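Side-chain contacts in flagellar biosynthesis protein flhA (PDB 3MIX), which takes part in exporting flagellar proteins, being a membrane component of the flagellar type III secretion system represented here by its cytosolic domain: residues 26-31 with 43-48; 229-232 with 236-239; 252-255 with 259-262; 291-296 with 343-348. All coordinates share one frame; numbering follows the deposited sequence.

Contact 1 (26-31 with 43-48)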
loop_
_atom_site.group_PDB
_atom_site.type_symbol
_atom_site.label_atom_id
_atom_site.label_comp_id
_atom_site.label_asym_id
_atom_site.label_seq_id
_atom_site.Cartn_x
_atom_site.Cartn_y
_atom_site.Cartn_z
ATOM N N GLU A 26 26.881 8.473 5.709
ATOM C CA GLU A 26 28.108 9.069 6.234
ATOM C C GLU A 26 29.191 8.004 6.379
ATOM O O GLU A 26 30.346 8.226 5.996
ATOM C CB GLU A 26 27.849 9.741 7.593
ATOM C CG GLU A 26 26.735 10.796 7.602
ATOM C CD GLU A 26 27.003 11.967 6.662
ATOM O OE1 GLU A 26 28.174 12.397 6.524
ATOM O OE2 GLU A 26 26.028 12.464 6.062
ATOM N N GLU A 27 28.800 6.849 6.921
ATOM C CA GLU A 27 29.713 5.727 7.093
ATOM C C GLU A 27 30.115 5.114 5.753
ATOM O O GLU A 27 31.296 4.886 5.512
ATOM C CB GLU A 27 29.109 4.664 8.014
ATOM C CG GLU A 27 30.171 3.788 8.702
ATOM C CD GLU A 27 29.586 2.652 9.532
ATOM O OE1 GLU A 27 28.382 2.709 9.881
ATOM O OE2 GLU A 27 30.339 1.700 9.832
ATOM N N GLU A 28 29.129 4.861 4.890
ATOM C CA GLU A 28 29.355 4.375 3.519
ATOM C C GLU A 28 30.379 5.251 2.779
ATOM O O GLU A 28 31.314 4.735 2.164
ATOM C CB GLU A 28 28.021 4.320 2.743
ATOM C CG GLU A 28 28.050 3.574 1.397
ATOM C CD GLU A 28 26.702 3.617 0.644
ATOM O OE1 GLU A 28 25.643 3.801 1.293
ATOM O OE2 GLU A 28 26.699 3.465 -0.603
ATOM N N ALA A 29 30.196 6.570 2.848
ATOM C CA ALA A 29 31.130 7.520 2.245
ATOM C C ALA A 29 32.505 7.448 2.905
ATOM O O ALA A 29 33.521 7.409 2.212
ATOM C CB ALA A 29 30.585 8.936 2.325
ATOM N N GLU A 30 32.527 7.427 4.238
ATOM C CA GLU A 30 33.792 7.433 4.978
ATOM C C GLU A 30 34.515 6.084 4.933
ATOM O O GLU A 30 35.733 6.051 4.777
ATOM C CB GLU A 30 33.609 7.957 6.415
ATOM C CG GLU A 30 34.910 8.218 7.206
ATOM C CD GLU A 30 35.911 9.161 6.519
ATOM O OE1 GLU A 30 35.561 9.830 5.525
ATOM O OE2 GLU A 30 37.070 9.232 6.986
ATOM N N VAL A 31 33.767 4.985 5.053
ATOM C CA VAL A 31 34.331 3.634 4.896
ATOM C C VAL A 31 34.939 3.484 3.498
ATOM O O VAL A 31 36.130 3.188 3.367
ATOM C CB VAL A 31 33.280 2.511 5.185
ATOM C CG1 VAL A 31 33.715 1.166 4.588
ATOM C CG2 VAL A 31 33.043 2.369 6.693
ATOM N N LEU A 43 26.554 8.004 -3.622
ATOM C CA LEU A 43 25.861 8.271 -2.359
ATOM C C LEU A 43 24.381 8.620 -2.538
ATOM O O LEU A 43 23.605 8.483 -1.608
ATOM C CB LEU A 43 26.534 9.405 -1.577
ATOM C CG LEU A 43 27.801 9.180 -0.756
ATOM C CD1 LEU A 43 28.239 10.494 -0.174
ATOM C CD2 LEU A 43 27.577 8.152 0.365
ATOM N N LEU A 44 24.008 9.120 -3.714
ATOM C CA LEU A 44 22.614 9.481 -3.968
ATOM C C LEU A 44 21.866 8.243 -4.437
ATOM O O LEU A 44 21.926 7.874 -5.618
ATOM C CB LEU A 44 22.500 10.619 -4.988
ATOM C CG LEU A 44 23.415 11.823 -4.790
ATOM C CD1 LEU A 44 23.345 12.773 -5.990
ATOM C CD2 LEU A 44 23.123 12.538 -3.478
ATOM N N HIS A 45 21.184 7.599 -3.490
ATOM C CA HIS A 45 20.485 6.349 -3.736
ATOM C C HIS A 45 19.111 6.672 -4.216
ATOM O O HIS A 45 18.318 7.243 -3.470
ATOM C CB HIS A 45 20.367 5.527 -2.450
ATOM C CG HIS A 45 21.667 4.943 -1.996
ATOM N ND1 HIS A 45 21.985 3.612 -2.168
ATOM C CD2 HIS A 45 22.739 5.515 -1.400
ATOM C CE1 HIS A 45 23.195 3.390 -1.688
ATOM N NE2 HIS A 45 23.673 4.526 -1.212
ATOM N N ILE A 46 18.803 6.299 -5.453
ATOM C CA ILE A 46 17.476 6.615 -5.987
ATOM C C ILE A 46 16.713 5.350 -6.447
ATOM O O ILE A 46 15.584 5.443 -6.922
ATOM C CB ILE A 46 17.531 7.766 -7.059
ATOM C CG1 ILE A 46 18.603 7.512 -8.113
ATOM C CG2 ILE A 46 17.846 9.116 -6.403
ATOM C CD1 ILE A 46 18.061 7.001 -9.381
ATOM N N ASP A 47 17.327 4.179 -6.265
ATOM C CA ASP A 47 16.708 2.915 -6.637
ATOM C C ASP A 47 15.369 2.708 -5.913
ATOM O O ASP A 47 15.259 2.956 -4.724
ATOM C CB ASP A 47 17.641 1.743 -6.344
ATOM C CG ASP A 47 19.006 1.914 -6.961
ATOM O OD1 ASP A 47 19.836 2.647 -6.387
ATOM O OD2 ASP A 47 19.267 1.301 -8.012
ATOM N N PRO A 48 14.353 2.239 -6.634
ATOM C CA PRO A 48 13.053 2.060 -5.976
ATOM C C PRO A 48 13.078 1.085 -4.803
ATOM O O PRO A 48 12.398 1.339 -3.805
ATOM C CB PRO A 48 12.121 1.547 -7.092
ATOM C CG PRO A 48 12.921 1.389 -8.297
ATOM C CD PRO A 48 14.380 1.731 -8.019
#
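E28 reaches from the short helix 24-31 to the edge of the H45 imidazole. Its CG stands anti to the backbone N (chi1 -168°), the start of an extended chain that carries the carboxylate out to a ring coming from the opposite direction. H45 NE2 donates to E28 OE2 at 3.3 Å; the oxygen lies in the ring plane and uses its syn lone pair, though the bond is bent to 139°. A second, weak bond joins the same NE2 to E28 OE1. The two flat groups are turned 69° against each other. One residue on, A29 supplies apolar contact: its CB fits against both methyls of L43, with CD2 at 3.7 Å and CD1 at 3.8 Å. L43 also packs on L25 and L34, while the far nitrogen of H45, ND1, is hydrogen-bonded to E50 OE1. An alanine in place of E28 would probably leave H45 NE2 without its carboxylate and the ring held on that side by packing alone. An acid at each nitrogen would tend to favour the doubly protonated imidazole, though R92 and R94 close by may offset this, and the surface contact is probably part electrostatic, part apolar.

Contact 2 (229-232 with 236-239)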
loop_
_atom_site.group_PDB
_atom_site.type_symbol
_atom_site.label_atom_id
_atom_site.label_comp_id
_atom_site.label_asym_id
_atom_site.label_seq_id
_atom_site.Cartn_x
_atom_site.Cartn_y
_atom_site.Cartn_z
ATOM N N LYS A 229 -3.483 5.936 -4.781
ATOM C CA LYS A 229 -4.499 6.092 -3.756
ATOM C C LYS A 229 -5.304 4.786 -3.525
ATOM O O LYS A 229 -5.637 4.454 -2.391
ATOM C CB LYS A 229 -5.403 7.280 -4.102
ATOM C CG LYS A 229 -6.234 7.685 -2.906
ATOM C CD LYS A 229 -6.448 9.179 -2.784
ATOM C CE LYS A 229 -7.028 9.472 -1.403
ATOM N NZ LYS A 229 -7.741 10.773 -1.380
ATOM N N LEU A 230 -5.584 4.042 -4.598
ATOM C CA LEU A 230 -6.139 2.704 -4.464
ATOM C C LEU A 230 -5.203 1.774 -3.669
ATOM O O LEU A 230 -5.635 1.167 -2.668
ATOM C CB LEU A 230 -6.518 2.108 -5.836
ATOM C CG LEU A 230 -7.672 2.869 -6.549
ATOM C CD1 LEU A 230 -7.815 2.439 -8.014
ATOM C CD2 LEU A 230 -9.047 2.721 -5.804
ATOM N N LEU A 231 -3.937 1.673 -4.093
ATOM C CA LEU A 231 -2.971 0.787 -3.414
ATOM C C LEU A 231 -2.788 1.154 -1.963
ATOM O O LEU A 231 -2.667 0.283 -1.129
ATOM C CB LEU A 231 -1.608 0.750 -4.115
ATOM C CG LEU A 231 -1.753 0.111 -5.502
ATOM C CD1 LEU A 231 -0.467 0.203 -6.290
ATOM C CD2 LEU A 231 -2.269 -1.375 -5.423
ATOM N N LYS A 232 -2.784 2.454 -1.690
ATOM C CA LYS A 232 -2.627 2.960 -0.345
ATOM C C LYS A 232 -3.632 2.332 0.617
ATOM O O LYS A 232 -3.275 1.965 1.729
ATOM C CB LYS A 232 -2.816 4.472 -0.347
ATOM C CG LYS A 232 -2.393 5.161 0.933
ATOM C CD LYS A 232 -2.041 6.647 0.664
ATOM C CE LYS A 232 -3.312 7.540 0.443
ATOM N NZ LYS A 232 -3.079 8.896 -0.261
ATOM N N SER A 236 -6.815 -3.582 -4.644
ATOM C CA SER A 236 -6.094 -4.100 -5.809
ATOM C C SER A 236 -6.414 -3.258 -7.072
ATOM O O SER A 236 -7.568 -2.790 -7.259
ATOM C CB SER A 236 -6.494 -5.560 -6.051
ATOM O OG SER A 236 -5.985 -6.033 -7.290
ATOM N N ILE A 237 -5.406 -3.089 -7.925
ATOM C CA ILE A 237 -5.579 -2.432 -9.221
ATOM C C ILE A 237 -5.523 -3.421 -10.396
ATOM O O ILE A 237 -5.234 -3.012 -11.530
ATOM C CB ILE A 237 -4.564 -1.266 -9.418
ATOM C CG1 ILE A 237 -3.101 -1.777 -9.379
ATOM C CG2 ILE A 237 -4.789 -0.153 -8.323
ATOM C CD1 ILE A 237 -2.047 -0.728 -9.710
ATOM N N ARG A 238 -5.809 -4.707 -10.142
ATOM C CA ARG A 238 -5.959 -5.706 -11.226
ATOM C C ARG A 238 -7.055 -5.439 -12.240
ATOM O O ARG A 238 -6.885 -5.757 -13.412
ATOM C CB ARG A 238 -6.173 -7.116 -10.661
ATOM C CG ARG A 238 -4.898 -7.535 -9.928
ATOM C CD ARG A 238 -4.456 -8.868 -10.278
ATOM N NE ARG A 238 -4.686 -9.248 -11.661
ATOM C CZ ARG A 238 -4.960 -10.496 -12.006
ATOM N NH1 ARG A 238 -5.155 -10.818 -13.268
ATOM N NH2 ARG A 238 -5.063 -11.419 -11.069
ATOM N N ASN A 239 -8.172 -4.871 -11.792
ATOM C CA ASN A 239 -9.303 -4.638 -12.659
ATOM C C ASN A 239 -9.115 -3.286 -13.370
ATOM O O ASN A 239 -9.790 -2.280 -13.066
ATOM C CB ASN A 239 -10.616 -4.677 -11.867
ATOM C CG ASN A 239 -11.851 -4.802 -12.781
ATOM O OD1 ASN A 239 -12.955 -5.140 -12.313
ATOM N ND2 ASN A 239 -11.661 -4.566 -14.081
#
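A single isoleucine, I237, makes the whole contact by setting its branches against two consecutive leucines, L230 and L231, without one hydrogen bond passing between the segments. CG1 is held in the crowded position between the backbone N and the carbonyl carbon (chi1 61°), which sets CG2 against L230. That CG2 methyl lies 3.8 Å from L230 CB and 4.0 Å from L230 CD1, wedged against the root of the leucine as well as one of its methyls. It is shared with the next residue, for L231 CD2 comes beside I237 CG2 at 4.0 Å. The CG1-CD1 branch runs along L231 alone, whose side chain meets the isoleucine at about a right angle. Here L231 CD1 touches I237 CD1 end to end at 3.9 Å. A serine in place of L231 would probably open a gap beside both branches of I237 and give its CD1 methyl freedom to turn. Just before the isoleucine, S236 shapes the loop: its OG accepts the backbone N of R238 at 3.2 Å in a nearly straight bond (168°), an ST turn. The contact closes the short connection between helix 220-232 and helix 240-250, with N239 at the N-cap position of the latter. I243 of helix 240-250 packs on both L230 and I237, T264 and R265 of helix 257-267 lie against L230, and L231 rests on H187 of helix 170-189, with I190 beyond that helix touching L231 and I237.

Contact 3 (252-255 with 259-262)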
loop_
_atom_site.group_PDB
_atom_site.type_symbol
_atom_site.label_atom_id
_atom_site.label_comp_id
_atom_site.label_asym_id
_atom_site.label_seq_id
_atom_site.Cartn_x
_atom_site.Cartn_y
_atom_site.Cartn_z
ATOM N N LYS A 252 -13.706 13.886 -17.740
ATOM C CA LYS A 252 -14.064 15.152 -18.382
ATOM C C LYS A 252 -14.793 16.103 -17.433
ATOM O O LYS A 252 -14.905 17.296 -17.699
ATOM C CB LYS A 252 -14.877 14.920 -19.667
ATOM C CG LYS A 252 -13.974 14.585 -20.870
ATOM C CD LYS A 252 -14.761 14.217 -22.123
ATOM C CE LYS A 252 -13.819 13.758 -23.249
ATOM N NZ LYS A 252 -13.296 12.362 -23.084
ATOM N N LEU A 253 -15.271 15.558 -16.325
ATOM C CA LEU A 253 -16.012 16.314 -15.330
ATOM C C LEU A 253 -15.065 16.777 -14.233
ATOM O O LEU A 253 -15.335 17.762 -13.567
ATOM C CB LEU A 253 -17.144 15.459 -14.726
ATOM C CG LEU A 253 -18.245 14.919 -15.660
ATOM C CD1 LEU A 253 -19.238 14.016 -14.908
ATOM C CD2 LEU A 253 -18.985 16.049 -16.401
ATOM N N THR A 254 -13.958 16.057 -14.057
ATOM C CA THR A 254 -12.971 16.363 -13.024
ATOM C C THR A 254 -11.649 15.648 -13.268
ATOM O O THR A 254 -11.627 14.476 -13.688
ATOM C CB THR A 254 -13.480 16.010 -11.584
ATOM O OG1 THR A 254 -12.462 16.334 -10.645
ATOM C CG2 THR A 254 -13.793 14.523 -11.424
ATOM N N THR A 255 -10.548 16.348 -12.990
ATOM C CA THR A 255 -9.227 15.722 -12.995
ATOM C C THR A 255 -8.679 15.572 -11.584
ATOM O O THR A 255 -7.525 15.143 -11.395
ATOM C CB THR A 255 -8.205 16.476 -13.881
ATOM O OG1 THR A 255 -7.945 17.769 -13.311
ATOM C CG2 THR A 255 -8.723 16.637 -15.311
ATOM N N LEU A 259 -11.241 12.812 -5.981
ATOM C CA LEU A 259 -12.612 12.490 -6.409
ATOM C C LEU A 259 -12.667 11.309 -7.390
ATOM O O LEU A 259 -13.551 10.443 -7.284
ATOM C CB LEU A 259 -13.317 13.718 -6.999
ATOM C CG LEU A 259 -13.728 14.794 -5.976
ATOM C CD1 LEU A 259 -14.184 16.049 -6.682
ATOM C CD2 LEU A 259 -14.823 14.293 -4.998
ATOM N N LEU A 260 -11.715 11.264 -8.325
ATOM C CA LEU A 260 -11.660 10.160 -9.261
ATOM C C LEU A 260 -11.515 8.838 -8.532
ATOM O O LEU A 260 -12.078 7.825 -8.982
ATOM C CB LEU A 260 -10.565 10.341 -10.327
ATOM C CG LEU A 260 -10.873 11.458 -11.360
ATOM C CD1 LEU A 260 -9.649 11.728 -12.243
ATOM C CD2 LEU A 260 -12.104 11.170 -12.224
ATOM N N THR A 261 -10.799 8.843 -7.398
ATOM C CA THR A 261 -10.641 7.609 -6.675
ATOM C C THR A 261 -11.865 7.179 -5.872
ATOM O O THR A 261 -12.142 5.975 -5.806
ATOM C CB THR A 261 -9.205 7.330 -6.015
ATOM O OG1 THR A 261 -9.295 7.059 -4.607
ATOM C CG2 THR A 261 -8.146 8.299 -6.393
ATOM N N GLU A 262 -12.651 8.137 -5.363
ATOM C CA GLU A 262 -13.943 7.801 -4.741
ATOM C C GLU A 262 -14.876 7.099 -5.752
ATOM O O GLU A 262 -15.450 6.066 -5.454
ATOM C CB GLU A 262 -14.620 9.025 -4.073
ATOM C CG GLU A 262 -13.891 9.578 -2.818
ATOM C CD GLU A 262 -13.391 8.479 -1.842
ATOM O OE1 GLU A 262 -14.220 7.870 -1.122
ATOM O OE2 GLU A 262 -12.157 8.249 -1.761
#
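Apolar packing comes first: T254 and L260 meet methyl to methyl, T254 CG2 lying 3.8 Å from L260 CD2, the two side chains running antiparallel, each passing beside the other. The threonine has its OG1 anti to the backbone N (chi1 180°), which leaves the methyl flanked by both backbone arms and pressed to the leucine. L259 adds a looser touch, its CD1 being 4.3 Å from T254 OG1.

A second kind of contact is between the leucine fork and the loop backbone. The carbonyl oxygen T254 O sits against both prongs, 3.6 Å from L260 CD2 and 3.7 Å from L260 CD1, and the latter methyl continues to the peptide carbon of T255, with T255 C to L260 CD1 at 4.0 Å. These are van der Waals contacts; the leucine covers the carbonyl but offers it no hydrogen bond.

Polar bonding stays off the interface and runs through D256, between the segments. T254 OG1 is hydrogen-bonded to D256 N, and D256 OD1 takes the backbone N of L259, so the loop is tied to the first turn of helix 257-267 beside the packed methyls.

The contact thus folds the end of the connection from helix 240-250 back over the start of helix 257-267. L260 is buried because L247 and Y250 of helix 240-250, V226 of helix 220-232 and L218 also pack around it, while L259 turns to M347 of helix 343-353.

Contact 4 (291-296 with 343-348)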
loop_
_atom_site.group_PDB
_atom_site.type_symbol
_atom_site.label_atom_id
_atom_site.label_comp_id
_atom_site.label_asym_id
_atom_site.label_seq_id
_atom_site.Cartn_x
_atom_site.Cartn_y
_atom_site.Cartn_z
ATOM N N ARG A 291 -23.706 12.451 14.577
ATOM C CA ARG A 291 -22.895 13.543 15.111
ATOM C C ARG A 291 -21.494 13.578 14.489
ATOM O O ARG A 291 -21.060 14.613 13.979
ATOM C CB ARG A 291 -22.803 13.446 16.640
ATOM C CG ARG A 291 -24.121 13.738 17.372
ATOM C CD ARG A 291 -23.908 13.952 18.867
ATOM N NE ARG A 291 -23.716 12.699 19.604
ATOM C CZ ARG A 291 -24.672 12.046 20.262
ATOM N NH1 ARG A 291 -25.914 12.515 20.289
ATOM N NH2 ARG A 291 -24.388 10.915 20.895
ATOM N N VAL A 292 -20.800 12.442 14.526
ATOM C CA VAL A 292 -19.455 12.330 13.964
ATOM C C VAL A 292 -19.477 12.668 12.473
ATOM O O VAL A 292 -18.608 13.378 11.976
ATOM C CB VAL A 292 -18.856 10.923 14.212
ATOM C CG1 VAL A 292 -17.617 10.686 13.350
ATOM C CG2 VAL A 292 -18.516 10.747 15.678
ATOM N N GLU A 293 -20.508 12.183 11.791
ATOM C CA GLU A 293 -20.705 12.422 10.367
ATOM C C GLU A 293 -20.967 13.899 10.041
ATOM O O GLU A 293 -20.453 14.408 9.042
ATOM C CB GLU A 293 -21.835 11.530 9.839
ATOM C CG GLU A 293 -21.644 11.057 8.405
ATOM C CD GLU A 293 -21.805 9.550 8.253
ATOM O OE1 GLU A 293 -21.108 8.796 8.969
ATOM O OE2 GLU A 293 -22.622 9.114 7.413
ATOM N N LYS A 294 -21.756 14.584 10.873
ATOM C CA LYS A 294 -22.005 16.018 10.672
ATOM C C LYS A 294 -20.778 16.885 10.994
ATOM O O LYS A 294 -20.536 17.885 10.321
ATOM C CB LYS A 294 -23.264 16.498 11.428
ATOM C CG LYS A 294 -23.116 16.689 12.935
ATOM C CD LYS A 294 -22.549 18.063 13.296
ATOM C CE LYS A 294 -21.768 18.007 14.606
ATOM N NZ LYS A 294 -20.737 19.087 14.699
ATOM N N ALA A 295 -20.014 16.486 12.012
ATOM C CA ALA A 295 -18.831 17.229 12.459
ATOM C C ALA A 295 -17.694 17.228 11.431
ATOM O O ALA A 295 -16.943 18.202 11.325
ATOM C CB ALA A 295 -18.341 16.689 13.795
ATOM N N ILE A 296 -17.567 16.132 10.689
ATOM C CA ILE A 296 -16.587 16.036 9.605
ATOM C C ILE A 296 -17.038 16.853 8.392
ATOM O O ILE A 296 -16.243 17.595 7.815
ATOM C CB ILE A 296 -16.286 14.557 9.223
ATOM C CG1 ILE A 296 -15.302 13.951 10.223
ATOM C CG2 ILE A 296 -15.684 14.457 7.829
ATOM C CD1 ILE A 296 -15.481 12.479 10.443
ATOM N N PRO A 343 -20.833 7.961 1.814
ATOM C CA PRO A 343 -19.904 8.309 0.727
ATOM C C PRO A 343 -19.262 9.708 0.783
ATOM O O PRO A 343 -18.043 9.799 0.621
ATOM C CB PRO A 343 -20.751 8.145 -0.543
ATOM C CG PRO A 343 -21.839 7.206 -0.168
ATOM C CD PRO A 343 -22.042 7.272 1.312
ATOM N N PRO A 344 -20.048 10.795 0.999
ATOM C CA PRO A 344 -19.400 12.126 0.944
ATOM C C PRO A 344 -18.424 12.416 2.090
ATOM O O PRO A 344 -17.684 13.413 2.044
ATOM C CB PRO A 344 -20.590 13.099 1.005
ATOM C CG PRO A 344 -21.672 12.336 1.681
ATOM C CD PRO A 344 -21.508 10.921 1.205
ATOM N N VAL A 345 -18.422 11.542 3.095
ATOM C CA VAL A 345 -17.626 11.728 4.308
ATOM C C VAL A 345 -16.419 10.775 4.354
ATOM O O VAL A 345 -15.410 11.048 5.012
ATOM C CB VAL A 345 -18.514 11.515 5.559
ATOM C CG1 VAL A 345 -17.794 11.945 6.813
ATOM C CG2 VAL A 345 -19.815 12.299 5.431
ATOM N N ARG A 346 -16.545 9.664 3.638
ATOM C CA ARG A 346 -15.597 8.546 3.652
ATOM C C ARG A 346 -14.123 8.920 3.487
ATOM O O ARG A 346 -13.282 8.550 4.311
ATOM C CB ARG A 346 -15.992 7.566 2.566
ATOM C CG ARG A 346 -15.283 6.269 2.661
ATOM C CD ARG A 346 -14.616 5.980 1.341
ATOM N NE ARG A 346 -13.439 5.198 1.626
ATOM C CZ ARG A 346 -12.186 5.575 1.452
ATOM N NH1 ARG A 346 -11.255 4.729 1.815
ATOM N NH2 ARG A 346 -11.853 6.736 0.905
ATOM N N MET A 347 -13.820 9.638 2.412
ATOM C CA MET A 347 -12.466 10.092 2.136
ATOM C C MET A 347 -11.908 10.977 3.272
ATOM O O MET A 347 -10.737 10.877 3.624
ATOM C CB MET A 347 -12.419 10.786 0.766
ATOM C CG MET A 347 -11.602 12.055 0.703
ATOM S SD MET A 347 -11.397 12.708 -0.973
ATOM C CE MET A 347 -13.090 13.066 -1.436
ATOM N N TYR A 348 -12.758 11.796 3.874
ATOM C CA TYR A 348 -12.314 12.664 4.972
ATOM C C TYR A 348 -12.103 11.926 6.294
ATOM O O TYR A 348 -11.166 12.229 7.029
ATOM C CB TYR A 348 -13.266 13.847 5.133
ATOM C CG TYR A 348 -13.345 14.709 3.890
ATOM C CD1 TYR A 348 -12.311 15.594 3.567
ATOM C CD2 TYR A 348 -14.437 14.621 3.021
ATOM C CE1 TYR A 348 -12.368 16.384 2.427
ATOM C CE2 TYR A 348 -14.504 15.406 1.872
ATOM C CZ TYR A 348 -13.465 16.283 1.587
ATOM O OH TYR A 348 -13.520 17.068 0.465
#
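E293 OE2 is hydrogen-bonded to S342 OG, immediately ahead of 343-348, and on its way there the glutamate lays its aliphatic part against V345. The chain is bent at chi2 (129°), and E293 CG rests 3.7 Å from V345 CG2. The other valine methyl turns to I296: V345 CG1 and I296 CG2 stand only 3.4 Å apart, tighter than ordinary van der Waals contact, with I296 CB at 3.9 Å from the same methyl. V345 is therefore straddled by two residues from successive turns of helix 290-299. The short segments cross at 72°, their axes 10.0 Å apart at closest approach. Helix 343-353 is the connecting helix of a beta-alpha-beta unit whose parallel strands are 339-341 and 362-364, and helix 290-299, which follows strand 283-288, packs across its first turns. I296 CG2, anti to its own backbone N, also touches Y348 CB at 3.7 Å. The tyrosine ring leads away from 291-296 and lies on V300 and L309, the latter touching I296 as well. From the other side of helix 343-353, R346 forms a salt bridge with E233 and gives its NE to the carbonyl oxygen of V362.

The four contacts follow one another along the chain without interleaving. Contact 1 stands apart, beside the four-stranded mixed sheet near the N-terminal end of this cytosolic domain, its centre about 32 Å from that of contact 2 and about 44 Å from that of contact 4, across the chain's centre. Contacts 2 and 3 flank helix 240-250, their centres about 16 Å apart, and touch where K229 CG meets T261 OG1 at 3.6 Å. Contact 4, in the C-terminal alpha/beta part, meets contact 3 through the E262-R346 salt bridge and contact 2 where K229 packs on M347. Contacts 2, 3 and 4 thus form one continuous packed group, consistent with a cytosolic domain built of distinct parts.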